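Local atomic coordinates of carboxypeptidase Y inhibitor (Saccharomyces cerevisiae, PDB entry 1WPX), a protein that inhibits carboxypeptidase Y specifically and potently, as a member of the phosphatidylethanolamine-binding protein family. Residues 95-100 with 161-166. Sequence-based numbering, arbitrary orientation.
Sequences TDPDAP and PHRYVF. With SO4 (sulfate ion), chain G.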
ATOM      1  N   THR B  95       8.873 -14.869  20.267  1.00 35.03           N
ATOM      2  CA  THR B  95       9.997 -15.763  20.059  1.00 35.49           C
ATOM      3  C   THR B  95      10.755 -15.489  18.758  1.00 37.17           C
ATOM      4  O   THR B  95      10.211 -14.916  17.812  1.00 36.22           O
ATOM      5  CB  THR B  95       9.532 -17.236  20.062  1.00 33.97           C
ATOM      6  OG1 THR B  95      10.676 -18.103  20.120  1.00 32.46           O
ATOM      7  CG2 THR B  95       8.721 -17.538  18.804  1.00 30.97           C
ATOM      8  N   ASP B  96      12.020 -15.907  18.739  1.00 38.37           N
ATOM      9  CA  ASP B  96      12.895 -15.757  17.584  1.00 38.69           C
ATOM     10  C   ASP B  96      13.328 -17.158  17.149  1.00 39.52           C
ATOM     11  O   ASP B  96      14.047 -17.841  17.874  1.00 40.62           O
ATOM     12  CB  ASP B  96      14.125 -14.919  17.964  1.00 37.67           C
ATOM     13  CG  ASP B  96      15.156 -14.838  16.841  1.00 37.87           C
ATOM     14  OD1 ASP B  96      14.928 -15.419  15.759  1.00 35.59           O
ATOM     15  OD2 ASP B  96      16.204 -14.189  17.042  1.00 37.83           O
ATOM     16  N   PRO B  97      12.887 -17.612  15.966  1.00 39.86           N
ATOM     17  CA  PRO B  97      13.270 -18.949  15.500  1.00 40.12           C
ATOM     18  C   PRO B  97      14.565 -18.904  14.692  1.00 41.62           C
ATOM     19  O   PRO B  97      15.004 -19.918  14.138  1.00 43.85           O
ATOM     20  CB  PRO B  97      12.084 -19.355  14.645  1.00 38.06           C
ATOM     21  CG  PRO B  97      11.757 -18.058  13.956  1.00 38.32           C
ATOM     22  CD  PRO B  97      11.884 -17.012  15.067  1.00 38.62           C
ATOM     23  N   ASP B  98      15.168 -17.720  14.622  1.00 40.81           N
ATOM     24  CA  ASP B  98      16.408 -17.535  13.876  1.00 41.31           C
ATOM     25  C   ASP B  98      17.557 -17.126  14.799  1.00 42.34           C
ATOM     26  O   ASP B  98      18.220 -16.108  14.584  1.00 41.20           O
ATOM     27  CB  ASP B  98      16.204 -16.484  12.780  1.00 38.78           C
ATOM     28  CG  ASP B  98      15.056 -16.830  11.854  1.00 38.24           C
ATOM     29  OD1 ASP B  98      14.972 -17.999  11.420  1.00 37.73           O
ATOM     30  OD2 ASP B  98      14.242 -15.934  11.556  1.00 37.56           O
ATOM     31  N   ALA B  99      17.778 -17.933  15.831  1.00 43.69           N
ATOM     32  CA  ALA B  99      18.835 -17.677  16.795  1.00 45.17           C
ATOM     33  C   ALA B  99      19.821 -18.842  16.788  1.00 47.36           C
ATOM     34  O   ALA B  99      19.427 -19.997  16.921  1.00 48.51           O
ATOM     35  CB  ALA B  99      18.240 -17.501  18.176  1.00 43.50           C
ATOM     36  N   PRO B 100      21.119 -18.551  16.617  1.00 49.58           N
ATOM     37  CA  PRO B 100      21.695 -17.215  16.433  1.00 50.80           C
ATOM     38  C   PRO B 100      21.486 -16.631  15.031  1.00 51.34           C
ATOM     39  O   PRO B 100      21.779 -15.462  14.794  1.00 51.34           O
ATOM     40  CB  PRO B 100      23.167 -17.442  16.743  1.00 50.67           C
ATOM     41  CG  PRO B 100      23.390 -18.810  16.171  1.00 50.49           C
ATOM     42  CD  PRO B 100      22.179 -19.575  16.653  1.00 50.18           C
ATOM     43  N   PRO B 161      19.173 -10.871   9.251  1.00 45.84           N
ATOM     44  CA  PRO B 161      17.940 -10.505   9.952  1.00 44.77           C
ATOM     45  C   PRO B 161      17.313 -11.699  10.670  1.00 42.90           C
ATOM     46  O   PRO B 161      17.532 -12.852  10.291  1.00 41.85           O
ATOM     47  CB  PRO B 161      17.056  -9.975   8.826  1.00 46.32           C
ATOM     48  CG  PRO B 161      17.471 -10.826   7.663  1.00 44.74           C
ATOM     49  CD  PRO B 161      18.979 -10.832   7.790  1.00 44.87           C
ATOM     50  N   HIS B 162      16.548 -11.415  11.718  1.00 41.94           N
ATOM     51  CA  HIS B 162      15.867 -12.457  12.480  1.00 40.07           C
ATOM     52  C   HIS B 162      14.376 -12.173  12.496  1.00 38.46           C
ATOM     53  O   HIS B 162      13.949 -11.016  12.432  1.00 36.58           O
ATOM     54  CB  HIS B 162      16.338 -12.491  13.935  1.00 42.26           C
ATOM     55  CG  HIS B 162      17.757 -12.923  14.118  1.00 45.18           C
ATOM     56  ND1 HIS B 162      18.296 -13.177  15.360  1.00 46.49           N
ATOM     57  CD2 HIS B 162      18.749 -13.144  13.224  1.00 46.27           C
ATOM     58  CE1 HIS B 162      19.558 -13.539  15.225  1.00 47.07           C
ATOM     59  NE2 HIS B 162      19.859 -13.527  13.939  1.00 47.75           N
ATOM     60  N   ARG B 163      13.587 -13.234  12.597  1.00 37.19           N
ATOM     61  CA  ARG B 163      12.142 -13.094  12.678  1.00 36.17           C
ATOM     62  C   ARG B 163      11.757 -12.995  14.153  1.00 37.47           C
ATOM     63  O   ARG B 163      12.134 -13.846  14.963  1.00 37.68           O
ATOM     64  CB  ARG B 163      11.444 -14.299  12.049  1.00 32.58           C
ATOM     65  CG  ARG B 163      11.444 -14.296  10.535  1.00 31.96           C
ATOM     66  CD  ARG B 163      11.000 -15.636   9.988  1.00 29.57           C
ATOM     67  NE  ARG B 163      11.894 -16.702  10.419  1.00 28.22           N
ATOM     68  CZ  ARG B 163      11.709 -17.989  10.144  1.00 30.29           C
ATOM     69  NH1 ARG B 163      10.655 -18.372   9.429  1.00 29.08           N
ATOM     70  NH2 ARG B 163      12.573 -18.894  10.593  1.00 27.95           N
ATOM     71  N   TYR B 164      11.030 -11.939  14.501  1.00 37.72           N
ATOM     72  CA  TYR B 164      10.566 -11.741  15.867  1.00 37.37           C
ATOM     73  C   TYR B 164       9.055 -11.911  15.812  1.00 37.21           C
ATOM     74  O   TYR B 164       8.329 -11.010  15.381  1.00 38.02           O
ATOM     75  CB  TYR B 164      10.980 -10.354  16.344  1.00 38.90           C
ATOM     76  CG  TYR B 164      12.474 -10.284  16.518  1.00 41.73           C
ATOM     77  CD1 TYR B 164      13.089 -10.910  17.607  1.00 43.33           C
ATOM     78  CD2 TYR B 164      13.287  -9.696  15.545  1.00 41.78           C
ATOM     79  CE1 TYR B 164      14.472 -10.961  17.725  1.00 43.85           C
ATOM     80  CE2 TYR B 164      14.679  -9.744  15.649  1.00 43.66           C
ATOM     81  CZ  TYR B 164      15.264 -10.383  16.743  1.00 44.51           C
ATOM     82  OH  TYR B 164      16.630 -10.476  16.849  1.00 42.85           O
ATOM     83  N   VAL B 165       8.598 -13.085  16.248  1.00 35.47           N
ATOM     84  CA  VAL B 165       7.184 -13.444  16.193  1.00 33.96           C
ATOM     85  C   VAL B 165       6.330 -13.336  17.459  1.00 33.73           C
ATOM     86  O   VAL B 165       6.625 -13.946  18.484  1.00 32.98           O
ATOM     87  CB  VAL B 165       7.040 -14.884  15.643  1.00 32.59           C
ATOM     88  CG1 VAL B 165       5.593 -15.177  15.291  1.00 30.99           C
ATOM     89  CG2 VAL B 165       7.934 -15.060  14.424  1.00 31.83           C
ATOM     90  N   PHE B 166       5.253 -12.557  17.366  1.00 33.58           N
ATOM     91  CA  PHE B 166       4.313 -12.408  18.471  1.00 33.06           C
ATOM     92  C   PHE B 166       3.160 -13.379  18.232  1.00 32.98           C
ATOM     93  O   PHE B 166       2.649 -13.477  17.112  1.00 31.10           O
ATOM     94  CB  PHE B 166       3.759 -10.984  18.539  1.00 32.04           C
ATOM     95  CG  PHE B 166       4.755  -9.969  19.004  1.00 32.96           C
ATOM     96  CD1 PHE B 166       5.390  -9.127  18.094  1.00 31.61           C
ATOM     97  CD2 PHE B 166       5.056  -9.845  20.359  1.00 31.06           C
ATOM     98  CE1 PHE B 166       6.307  -8.174  18.527  1.00 31.06           C
ATOM     99  CE2 PHE B 166       5.972  -8.897  20.800  1.00 31.31           C
ATOM    100  CZ  PHE B 166       6.600  -8.057  19.881  1.00 30.96           C
TER
HETATM  101  S   SO4 G 902      17.894 -12.858  19.808  1.00 73.88           S
HETATM  102  O1  SO4 G 902      18.438 -13.241  21.124  1.00 75.28           O
HETATM  103  O2  SO4 G 902      17.513 -11.434  19.838  1.00 73.76           O
HETATM  104  O3  SO4 G 902      18.920 -13.081  18.772  1.00 75.27           O
HETATM  105  O4  SO4 G 902      16.714 -13.687  19.510  1.00 73.68           O
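The anion-binding pocket of the PEBP fold opens where strand 90-96 ends beside its antiparallel partner 162-170, and Asp-96 and His-162 meet there. The strands are still paired at Thr-95 and Val-165, whose backbones exchange two hydrogen bonds, Val-165 N to Thr-95 O being 2.9 Å. Beyond them Asp-96 places CG anti to its backbone N (chi1 174°), and the syn lone pair of Asp-96 OD2 accepts from His-162 ND1 at 2.9 Å; the bond is bent, 132° at the hydrogen. Asp-96 OD1 receives Asp-98 N at 2.6 Å, an Asx turn that carries the chain across His-162, so that Asp-98 O lies over one ring face. Asp-98 then meets Arg-163 side-on: OD2 takes NE and OD1 takes NH2, both at 2.7 Å, with carboxylate and guanidinium planes only 9° apart. The anti lone pair of Asp-98 OD2 also accepts Arg-163 N at 3.0 Å. An alanine at Asp-98 would probably leave NE, NH2 and the backbone N of Arg-163 without these acceptors, and the guanidinium without this counter-charge. Asp-24 forms a salt bridge with NH1. A sulfate, hydrogen-bonded by Tyr-164 OH and His-112, occupies the pocket, consistent with the phosphate-binding site of PEBP relatives.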